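Local coordinates for protein pyrroline carboxylate reductase (Plasmodium falciparum, PDB 2RCY) that binds NADP and probably catalyses the NADPH-dependent reduction of pyrroline-5-carboxylate to proline, at residues G8-G13 / S73-I78; K108-M113 / K139-I144; M159-A164 / N248-A253. All coordinates share one frame; numbering follows the deposited sequence.

Contact 1: residues G8-G13 / S73-I78. With NAP (NADP nicotinamide-adenine-dinucleotide phosphate), chain G.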
loop_
_atom_site.group_PDB
_atom_site.type_symbol
_atom_site.label_atom_id
_atom_site.label_comp_id
_atom_site.label_asym_id
_atom_site.label_seq_id
_atom_site.Cartn_x
_atom_site.Cartn_y
_atom_site.Cartn_z
ATOM N N GLY A 8 -31.312 1.839 -41.177
ATOM C CA GLY A 8 -30.123 1.112 -41.614
ATOM C C GLY A 8 -29.025 1.074 -40.570
ATOM O O GLY A 8 -28.665 2.103 -40.000
ATOM N N PHE A 9 -28.494 -0.121 -40.329
ATOM C CA PHE A 9 -27.434 -0.318 -39.345
ATOM C C PHE A 9 -26.113 -0.686 -40.011
ATOM O O PHE A 9 -25.957 -1.783 -40.549
ATOM C CB PHE A 9 -27.838 -1.385 -38.320
ATOM C CG PHE A 9 -28.895 -0.930 -37.356
ATOM C CD1 PHE A 9 -30.243 -1.120 -37.640
ATOM C CD2 PHE A 9 -28.542 -0.308 -36.162
ATOM C CE1 PHE A 9 -31.225 -0.696 -36.750
ATOM C CE2 PHE A 9 -29.514 0.121 -35.265
ATOM C CZ PHE A 9 -30.859 -0.074 -35.560
HETATM N N MSE A 10 -25.166 0.247 -39.973
HETATM C CA MSE A 10 -23.837 0.018 -40.525
HETATM C C MSE A 10 -22.976 -0.708 -39.495
HETATM O O MSE A 10 -22.345 -0.081 -38.641
HETATM C CB MSE A 10 -23.196 1.337 -40.974
HETATM C CG MSE A 10 -24.045 2.118 -41.974
HETATM SE SE MSE A 10 -23.132 3.591 -42.869
HETATM C CE MSE A 10 -22.654 4.659 -41.316
ATOM N N GLY A 11 -22.976 -2.036 -39.580
ATOM C CA GLY A 11 -22.286 -2.890 -38.617
ATOM C C GLY A 11 -23.245 -3.500 -37.611
ATOM O O GLY A 11 -24.037 -2.788 -36.991
ATOM N N LEU A 12 -23.183 -4.821 -37.460
ATOM C CA LEU A 12 -23.990 -5.525 -36.463
ATOM C C LEU A 12 -23.128 -6.318 -35.485
ATOM O O LEU A 12 -23.183 -7.550 -35.443
ATOM C CB LEU A 12 -25.027 -6.445 -37.122
ATOM C CG LEU A 12 -26.386 -5.915 -37.592
ATOM C CD1 LEU A 12 -27.360 -7.077 -37.671
ATOM C CD2 LEU A 12 -26.954 -4.828 -36.690
ATOM N N GLY A 13 -22.332 -5.601 -34.697
ATOM C CA GLY A 13 -21.490 -6.226 -33.684
ATOM C C GLY A 13 -22.273 -6.528 -32.425
ATOM O O GLY A 13 -23.428 -6.945 -32.488
ATOM N N SER A 73 -13.531 6.082 -42.288
ATOM C CA SER A 73 -13.579 5.642 -43.683
ATOM C C SER A 73 -15.001 5.290 -44.117
ATOM O O SER A 73 -15.420 5.644 -45.222
ATOM C CB SER A 73 -12.639 4.454 -43.916
ATOM O OG SER A 73 -13.039 3.321 -43.166
ATOM N N VAL A 74 -15.730 4.599 -43.240
ATOM C CA VAL A 74 -17.113 4.183 -43.498
ATOM C C VAL A 74 -18.021 5.391 -43.748
ATOM O O VAL A 74 -18.819 5.392 -44.689
ATOM C CB VAL A 74 -17.673 3.299 -42.342
ATOM C CG1 VAL A 74 -19.172 3.066 -42.497
ATOM C CG2 VAL A 74 -16.942 1.964 -42.285
ATOM N N LEU A 75 -17.881 6.417 -42.912
ATOM C CA LEU A 75 -18.668 7.642 -43.043
ATOM C C LEU A 75 -18.243 8.482 -44.247
ATOM O O LEU A 75 -19.060 9.201 -44.827
ATOM C CB LEU A 75 -18.601 8.471 -41.755
ATOM C CG LEU A 75 -19.385 7.963 -40.539
ATOM C CD1 LEU A 75 -19.017 8.754 -39.295
ATOM C CD2 LEU A 75 -20.889 8.012 -40.780
ATOM N N ASN A 76 -16.968 8.381 -44.618
ATOM C CA ASN A 76 -16.435 9.063 -45.795
ATOM C C ASN A 76 -16.949 8.443 -47.096
ATOM O O ASN A 76 -17.096 9.132 -48.108
ATOM C CB ASN A 76 -14.905 9.052 -45.770
ATOM C CG ASN A 76 -14.296 10.135 -46.637
ATOM O OD1 ASN A 76 -14.287 10.037 -47.865
ATOM N ND2 ASN A 76 -13.772 11.175 -45.997
ATOM N N ASN A 77 -17.217 7.140 -47.056
ATOM C CA ASN A 77 -17.758 6.417 -48.204
ATOM C C ASN A 77 -19.238 6.706 -48.455
ATOM O O ASN A 77 -19.691 6.696 -49.602
ATOM C CB ASN A 77 -17.531 4.911 -48.043
ATOM C CG ASN A 77 -16.061 4.525 -48.134
ATOM O OD1 ASN A 77 -15.252 5.229 -48.743
ATOM N ND2 ASN A 77 -15.711 3.394 -47.528
ATOM N N ILE A 78 -19.980 6.965 -47.380
ATOM C CA ILE A 78 -21.412 7.277 -47.468
ATOM C C ILE A 78 -21.675 8.789 -47.473
ATOM O O ILE A 78 -22.830 9.228 -47.483
ATOM C CB ILE A 78 -22.230 6.599 -46.332
ATOM C CG1 ILE A 78 -21.889 7.209 -44.965
ATOM C CG2 ILE A 78 -22.007 5.090 -46.333
ATOM C CD1 ILE A 78 -23.051 7.218 -43.991
HETATM P PA NAP G . -17.883 -4.895 -32.430
HETATM O O1A NAP G . -18.630 -6.001 -31.727
HETATM O O2A NAP G . -16.460 -5.131 -32.876
HETATM O O5B NAP G . -18.777 -4.409 -33.679
HETATM C C5B NAP G . -18.212 -3.923 -34.894
HETATM C C4B NAP G . -18.940 -4.596 -36.049
HETATM O O4B NAP G . -18.807 -3.833 -37.251
HETATM C C3B NAP G . -18.380 -5.983 -36.331
HETATM O O3B NAP G . -19.411 -6.957 -36.148
HETATM C C2B NAP G . -17.916 -5.954 -37.776
HETATM O O2B NAP G . -18.321 -7.122 -38.489
HETATM C C1B NAP G . -18.574 -4.709 -38.356
HETATM N N9A NAP G . -17.746 -4.019 -39.382
HETATM C C8A NAP G . -16.408 -4.049 -39.502
HETATM N N7A NAP G . -16.038 -3.291 -40.558
HETATM C C5A NAP G . -17.160 -2.778 -41.101
HETATM C C6A NAP G . -17.407 -1.940 -42.184
HETATM N N6A NAP G . -16.384 -1.467 -42.936
HETATM N N1A NAP G . -18.683 -1.599 -42.480
HETATM C C2A NAP G . -19.709 -2.059 -41.745
HETATM N N3A NAP G . -19.496 -2.868 -40.696
HETATM C C4A NAP G . -18.233 -3.240 -40.353
HETATM O O3 NAP G . -17.902 -3.583 -31.499
HETATM P PN NAP G . -19.226 -3.125 -30.705
HETATM O O1N NAP G . -19.027 -3.456 -29.247
HETATM O O2N NAP G . -20.448 -3.629 -31.434
HETATM O O5D NAP G . -19.177 -1.524 -30.823
HETATM C C5D NAP G . -19.491 -0.835 -32.029
HETATM C C4D NAP G . -19.704 0.642 -31.709
HETATM O O4D NAP G . -20.751 0.791 -30.747
HETATM C C3D NAP G . -18.458 1.291 -31.120
HETATM O O3D NAP G . -18.187 2.493 -31.845
HETATM C C2D NAP G . -18.806 1.601 -29.675
HETATM O O2D NAP G . -18.269 2.855 -29.242
HETATM C C1D NAP G . -20.326 1.640 -29.675
HETATM N N1N NAP G . -20.916 1.220 -28.398
HETATM C C2N NAP G . -20.774 -0.044 -27.958
HETATM C C3N NAP G . -21.344 -0.441 -26.751
HETATM C C7N NAP G . -21.190 -1.854 -26.272
HETATM O O7N NAP G . -20.454 -2.727 -26.958
HETATM N N7N NAP G . -21.778 -2.224 -25.227
HETATM C C4N NAP G . -22.064 0.484 -25.995
HETATM C C5N NAP G . -22.197 1.784 -26.470
HETATM C C6N NAP G . -21.607 2.125 -27.685
HETATM P P2B NAP G . -17.483 -8.501 -38.426
HETATM O O1X NAP G . -18.010 -9.290 -39.603
HETATM O O2X NAP G . -16.035 -8.086 -38.551
HETATM O O3X NAP G . -17.844 -9.097 -37.086
#
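Met10, a selenomethionine at the end of strand 7-10, pushes its side chain against helix 71-77, where Val74, Leu75 and Ile78 receive it. The chain leaves the strand almost extended (chi2 -167°) and then turns at chi3 (-60°), which carries the methyl CE off the line of the chain and in among all three partners. CE lies 3.7 Å from Ile78 CD1; the ends of the two chains meet head on, and the selenium also rests on the isoleucine, Met10 SE lying 3.8 Å from Ile78 CD1 with CG2 almost as near. With chi1 at 68°, Ile78 holds CG1 between the backbone N and the carbonyl carbon, and this lets CD1, carried on CG1, and CG2 both face the selenomethionine. Leu75 lies crosswise to it, Leu75 CD2 3.8 Å from Met10 CE, and also packs on Leu99, Met102 and Val103 of helix 96-103 and on Cys64 of strand 61-64. Val74 divides its two methyls: CG1 faces Met10 CE at 4.0 Å, whereas CG2 turns to the adenine and approaches NAP N6A to 3.5 Å. One valine thus links the apolar contact to the cofactor pocket. Asn52 and Leu55 of helix 52-58 also touch Met10. Beyond Met10 the backbone becomes the glycine-rich turn: Gly11 CA is 3.5 Å from NAP N3A, and Gly13 CA is 3.3 Å from NAP O5B. This passage from first strand to glycine turn against the dinucleotide, with Gly11 and Gly13 fitting a GxGxxG pattern, is typical of the NADP-binding Rossmann fold.

Contact 2: residues K108-M113 / K139-I144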
loop_
_atom_site.group_PDB
_atom_site.type_symbol
_atom_site.label_atom_id
_atom_site.label_comp_id
_atom_site.label_asym_id
_atom_site.label_seq_id
_atom_site.Cartn_x
_atom_site.Cartn_y
_atom_site.Cartn_z
ATOM N N LYS A 108 -27.366 16.187 -41.348
ATOM C CA LYS A 108 -28.084 16.065 -40.081
ATOM C C LYS A 108 -27.415 15.000 -39.210
ATOM O O LYS A 108 -27.501 13.798 -39.496
ATOM C CB LYS A 108 -29.557 15.713 -40.322
ATOM C CG LYS A 108 -30.382 16.834 -40.937
ATOM C CD LYS A 108 -31.797 16.369 -41.251
ATOM C CE LYS A 108 -32.705 17.533 -41.629
ATOM N NZ LYS A 108 -32.329 18.160 -42.929
ATOM N N ILE A 109 -26.741 15.450 -38.154
ATOM C CA ILE A 109 -25.947 14.559 -37.306
ATOM C C ILE A 109 -26.423 14.569 -35.856
ATOM O O ILE A 109 -26.483 15.620 -35.211
ATOM C CB ILE A 109 -24.430 14.892 -37.377
ATOM C CG1 ILE A 109 -23.938 14.848 -38.829
ATOM C CG2 ILE A 109 -23.618 13.921 -36.513
ATOM C CD1 ILE A 109 -22.729 15.718 -39.104
ATOM N N VAL A 110 -26.760 13.383 -35.359
ATOM C CA VAL A 110 -27.140 13.198 -33.961
ATOM C C VAL A 110 -26.292 12.083 -33.333
ATOM O O VAL A 110 -26.158 10.997 -33.899
ATOM C CB VAL A 110 -28.680 12.957 -33.799
ATOM C CG1 VAL A 110 -29.171 11.835 -34.702
ATOM C CG2 VAL A 110 -29.054 12.691 -32.349
ATOM N N TRP A 111 -25.703 12.376 -32.178
ATOM C CA TRP A 111 -24.829 11.431 -31.488
ATOM C C TRP A 111 -25.541 10.788 -30.298
ATOM O O TRP A 111 -25.741 11.422 -29.261
ATOM C CB TRP A 111 -23.527 12.126 -31.064
ATOM C CG TRP A 111 -22.533 11.254 -30.337
ATOM C CD1 TRP A 111 -22.366 9.903 -30.464
ATOM C CD2 TRP A 111 -21.543 11.691 -29.398
ATOM N NE1 TRP A 111 -21.351 9.470 -29.647
ATOM C CE2 TRP A 111 -20.826 10.547 -28.983
ATOM C CE3 TRP A 111 -21.200 12.938 -28.857
ATOM C CZ2 TRP A 111 -19.782 10.613 -28.055
ATOM C CZ3 TRP A 111 -20.162 13.002 -27.934
ATOM C CH2 TRP A 111 -19.466 11.846 -27.544
ATOM N N VAL A 112 -25.918 9.523 -30.468
ATOM C CA VAL A 112 -26.655 8.775 -29.453
ATOM C C VAL A 112 -25.735 7.770 -28.759
ATOM O O VAL A 112 -24.966 7.065 -29.415
ATOM C CB VAL A 112 -27.872 8.028 -30.071
ATOM C CG1 VAL A 112 -28.698 7.329 -28.994
ATOM C CG2 VAL A 112 -28.749 8.988 -30.867
HETATM N N MSE A 113 -25.815 7.718 -27.432
HETATM C CA MSE A 113 -25.045 6.756 -26.653
HETATM C C MSE A 113 -25.962 5.734 -25.974
HETATM O O MSE A 113 -26.628 6.055 -24.988
HETATM C CB MSE A 113 -24.147 7.473 -25.638
HETATM C CG MSE A 113 -23.181 6.570 -24.878
HETATM SE SE MSE A 113 -22.142 5.362 -26.009
HETATM C CE MSE A 113 -21.367 6.648 -27.257
ATOM N N LYS A 139 -37.993 14.075 -32.738
ATOM C CA LYS A 139 -39.182 13.265 -32.480
ATOM C C LYS A 139 -38.963 11.823 -32.932
ATOM O O LYS A 139 -39.374 10.887 -32.249
ATOM C CB LYS A 139 -40.407 13.862 -33.176
ATOM N N TYR A 140 -38.311 11.658 -34.083
ATOM C CA TYR A 140 -37.953 10.337 -34.600
ATOM C C TYR A 140 -36.921 9.642 -33.715
ATOM O O TYR A 140 -37.030 8.443 -33.457
ATOM C CB TYR A 140 -37.439 10.431 -36.041
ATOM C CG TYR A 140 -38.508 10.249 -37.099
ATOM C CD1 TYR A 140 -38.860 8.977 -37.546
ATOM C CD2 TYR A 140 -39.159 11.345 -37.661
ATOM C CE1 TYR A 140 -39.842 8.800 -38.515
ATOM C CE2 TYR A 140 -40.142 11.180 -38.637
ATOM C CZ TYR A 140 -40.476 9.904 -39.059
ATOM O OH TYR A 140 -41.446 9.730 -40.023
ATOM N N VAL A 141 -35.930 10.405 -33.255
ATOM C CA VAL A 141 -34.881 9.887 -32.373
ATOM C C VAL A 141 -35.473 9.418 -31.040
ATOM O O VAL A 141 -35.207 8.298 -30.604
ATOM C CB VAL A 141 -33.745 10.932 -32.149
ATOM C CG1 VAL A 141 -32.768 10.469 -31.070
ATOM C CG2 VAL A 141 -33.000 11.198 -33.451
ATOM N N ASN A 142 -36.285 10.270 -30.415
ATOM C CA ASN A 142 -36.941 9.940 -29.148
ATOM C C ASN A 142 -37.806 8.681 -29.195
ATOM O O ASN A 142 -37.725 7.842 -28.300
ATOM C CB ASN A 142 -37.763 11.124 -28.631
ATOM C CG ASN A 142 -36.966 12.035 -27.716
ATOM O OD1 ASN A 142 -35.964 12.622 -28.123
ATOM N ND2 ASN A 142 -37.413 12.159 -26.472
ATOM N N ASP A 143 -38.620 8.553 -30.242
ATOM C CA ASP A 143 -39.551 7.428 -30.373
ATOM C C ASP A 143 -38.853 6.099 -30.652
ATOM O O ASP A 143 -39.335 5.044 -30.233
ATOM C CB ASP A 143 -40.592 7.707 -31.461
ATOM C CG ASP A 143 -41.457 8.921 -31.159
ATOM O OD1 ASP A 143 -41.466 9.397 -30.001
ATOM O OD2 ASP A 143 -42.132 9.402 -32.093
ATOM N N ILE A 144 -37.732 6.158 -31.370
ATOM C CA ILE A 144 -36.949 4.963 -31.699
ATOM C C ILE A 144 -36.335 4.331 -30.449
ATOM O O ILE A 144 -36.383 3.111 -30.274
ATOM C CB ILE A 144 -35.855 5.262 -32.767
ATOM C CG1 ILE A 144 -36.490 5.376 -34.157
ATOM C CG2 ILE A 144 -34.783 4.169 -32.783
ATOM C CD1 ILE A 144 -35.582 5.971 -35.226
#
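Val141 of helix 135-146 sets its two methyls against Val110 and Val112, neighbours on the same face of strand 108-113, in a helix-on-sheet packing on an inner strand of the Rossmann-type sheet, where its parallel part meets the antiparallel strand 123-129. Its CG2 lies 4.1 Å from Val110 CG1, and the two valines pass alongside, pointing opposite ways. The other methyl, CG1, looks along the strand to Val112 CG2 at 4.3 Å. Both separations are those of easy van der Waals contact, and the backbones stay well apart, with Val110 CA 8.6 Å from Val141 CA. A single helical residue therefore straddles two strand residues, one methyl to each. Val141 can do this because CG1 stands anti to its backbone N (chi1 171°), leaving CG2 beside that N.

In the next shell, Leu86 and Ile88 both touch Val110 from the adjacent parallel strand 86-89, Ile88 also touches Val112, and Tyr127 of strand 123-129 packs on Val110. The strand itself is held by backbone hydrogen bonds between Val110 and Leu87 and Ser89 on one side and between Trp111 and Cys128 on the other. On the opposite face of the sheet Trp111 and Met113 pack on helix 159-167, Met113 also touches the cofactor, and the indole of Trp111 is fixed by a hydrogen bond between its NE1 and the carbonyl O of Cys91.

Contact 3: residues M159-A164 / N248-A253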
loop_
_atom_site.group_PDB
_atom_site.type_symbol
_atom_site.label_atom_id
_atom_site.label_comp_id
_atom_site.label_asym_id
_atom_site.label_seq_id
_atom_site.Cartn_x
_atom_site.Cartn_y
_atom_site.Cartn_z
HETATM N N MSE A 159 -21.578 14.323 -22.676
HETATM C CA MSE A 159 -21.685 13.021 -23.339
HETATM C C MSE A 159 -20.632 12.016 -22.884
HETATM O O MSE A 159 -20.885 10.811 -22.871
HETATM C CB MSE A 159 -21.613 13.181 -24.858
HETATM C CG MSE A 159 -22.884 13.712 -25.510
HETATM SE SE MSE A 159 -24.352 12.421 -25.565
HETATM C CE MSE A 159 -23.534 11.014 -26.632
ATOM N N ASP A 160 -19.456 12.517 -22.516
ATOM C CA ASP A 160 -18.331 11.665 -22.131
ATOM C C ASP A 160 -18.541 10.989 -20.775
ATOM O O ASP A 160 -18.288 9.792 -20.633
ATOM C CB ASP A 160 -17.025 12.463 -22.152
ATOM C CG ASP A 160 -16.762 13.114 -23.502
ATOM O OD1 ASP A 160 -16.530 12.385 -24.489
ATOM O OD2 ASP A 160 -16.781 14.361 -23.570
ATOM N N ILE A 161 -19.007 11.759 -19.791
ATOM C CA ILE A 161 -19.341 11.213 -18.471
ATOM C C ILE A 161 -20.590 10.320 -18.525
ATOM O O ILE A 161 -20.659 9.296 -17.840
ATOM C CB ILE A 161 -19.455 12.328 -17.369
ATOM C CG1 ILE A 161 -19.859 11.741 -16.009
ATOM C CG2 ILE A 161 -20.420 13.436 -17.782
ATOM C CD1 ILE A 161 -18.830 10.821 -15.396
ATOM N N ALA A 162 -21.558 10.705 -19.354
ATOM C CA ALA A 162 -22.778 9.922 -19.539
ATOM C C ALA A 162 -22.486 8.564 -20.179
ATOM O O ALA A 162 -23.104 7.564 -19.820
ATOM C CB ALA A 162 -23.785 10.698 -20.358
ATOM N N THR A 163 -21.543 8.544 -21.121
ATOM C CA THR A 163 -21.057 7.308 -21.737
ATOM C C THR A 163 -20.436 6.395 -20.679
ATOM O O THR A 163 -20.695 5.193 -20.658
ATOM C CB THR A 163 -20.011 7.603 -22.844
ATOM O OG1 THR A 163 -20.567 8.509 -23.806
ATOM C CG2 THR A 163 -19.575 6.325 -23.551
ATOM N N ALA A 164 -19.631 6.987 -19.800
ATOM C CA ALA A 164 -18.952 6.266 -18.723
ATOM C C ALA A 164 -19.919 5.617 -17.732
ATOM O O ALA A 164 -19.619 4.565 -17.170
ATOM C CB ALA A 164 -17.992 7.193 -18.000
ATOM N N ASN A 248 -13.371 6.164 -9.575
ATOM C CA ASN A 248 -12.155 6.153 -10.384
ATOM C C ASN A 248 -12.343 5.414 -11.708
ATOM O O ASN A 248 -11.802 5.826 -12.733
ATOM C CB ASN A 248 -10.996 5.540 -9.589
ATOM C CG ASN A 248 -9.662 5.648 -10.307
ATOM O OD1 ASN A 248 -9.027 4.638 -10.605
ATOM N ND2 ASN A 248 -9.231 6.872 -10.588
ATOM N N ALA A 249 -13.115 4.329 -11.677
ATOM C CA ALA A 249 -13.431 3.562 -12.882
ATOM C C ALA A 249 -14.245 4.379 -13.881
ATOM O O ALA A 249 -13.945 4.387 -15.077
ATOM C CB ALA A 249 -14.165 2.290 -12.522
ATOM N N VAL A 250 -15.271 5.060 -13.376
ATOM C CA VAL A 250 -16.117 5.930 -14.187
ATOM C C VAL A 250 -15.295 7.067 -14.799
ATOM O O VAL A 250 -15.397 7.334 -15.994
ATOM C CB VAL A 250 -17.306 6.498 -13.363
ATOM C CG1 VAL A 250 -18.116 7.490 -14.185
ATOM C CG2 VAL A 250 -18.205 5.373 -12.866
ATOM N N GLU A 251 -14.472 7.715 -13.975
ATOM C CA GLU A 251 -13.650 8.840 -14.418
ATOM C C GLU A 251 -12.578 8.431 -15.434
ATOM O O GLU A 251 -12.299 9.176 -16.376
ATOM C CB GLU A 251 -13.019 9.556 -13.220
ATOM C CG GLU A 251 -12.351 10.880 -13.577
ATOM C CD GLU A 251 -12.153 11.794 -12.386
ATOM O OE1 GLU A 251 -13.042 11.853 -11.510
ATOM O OE2 GLU A 251 -11.109 12.473 -12.337
ATOM N N ALA A 252 -11.990 7.251 -15.240
ATOM C CA ALA A 252 -11.015 6.700 -16.185
ATOM C C ALA A 252 -11.647 6.463 -17.556
ATOM O O ALA A 252 -11.027 6.731 -18.587
ATOM C CB ALA A 252 -10.412 5.411 -15.647
ATOM N N ALA A 253 -12.880 5.960 -17.550
ATOM C CA ALA A 253 -13.667 5.780 -18.766
ATOM C C ALA A 253 -14.019 7.129 -19.401
ATOM O O ALA A 253 -13.960 7.280 -20.622
ATOM C CB ALA A 253 -14.925 4.978 -18.467
#
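Ala164 fits its methyl into a shallow hollow on helix 242-260 formed by Val250 and Ala253. Ala164 CB rests 3.3 Å from the carbonyl O of Val250, 3.8 Å from Val250 CG1 and 3.8 Å from Ala253 CB. Small residues on both helices let the backbones come close, with only 5.3 Å between Ala164 CA and Ala253 CA. The bump that answers is Val250: its CG1, anti to the backbone N (chi1 175°), lodges between Ala164 CB and the end of Ile161. Ile161 starts off to the side, but its chain bends round at chi2 (66°) to bring CD1 within 3.6 Å of Val250 CG1. The N-to-C directions of the two short helical segments make 131°, roughly antiparallel but strongly crossed, with their axes 8.5 Å apart, in the helical region of the dimerisation family, and the second subunit closes over the same place: its Ala183 packs on both Ile161 and Val250, while its Lys186 forms a salt bridge with Glu251. Tyr172 of helix 169-186 lies against Val250 and Ala253. Within helix 159-167 the carbonyl O of Met159 accepts the backbone hydrogen bond of Thr163 N at 2.9 Å.

In the fold
From the N terminus, contact 1 comes first: it brings helix 71-77 back onto strand 7-10 and closes the loop spanning most of the nucleotide-binding region. Contact 2 opens only after that loop has ended and closes a much shorter one, laying helix 135-146 on strand 108-113 of the same sheet; their centres are about 17 Å apart and they do not touch. Contact 3 follows, closing a long, mostly helical loop between 159-164 and 248-253. The three stand in series, none nested or crossing. Contacts 2 and 3 meet directly, Trp111 CZ3 lying 3.4 Å from Met159 CB, so the sheet is joined to the helical dimerisation region.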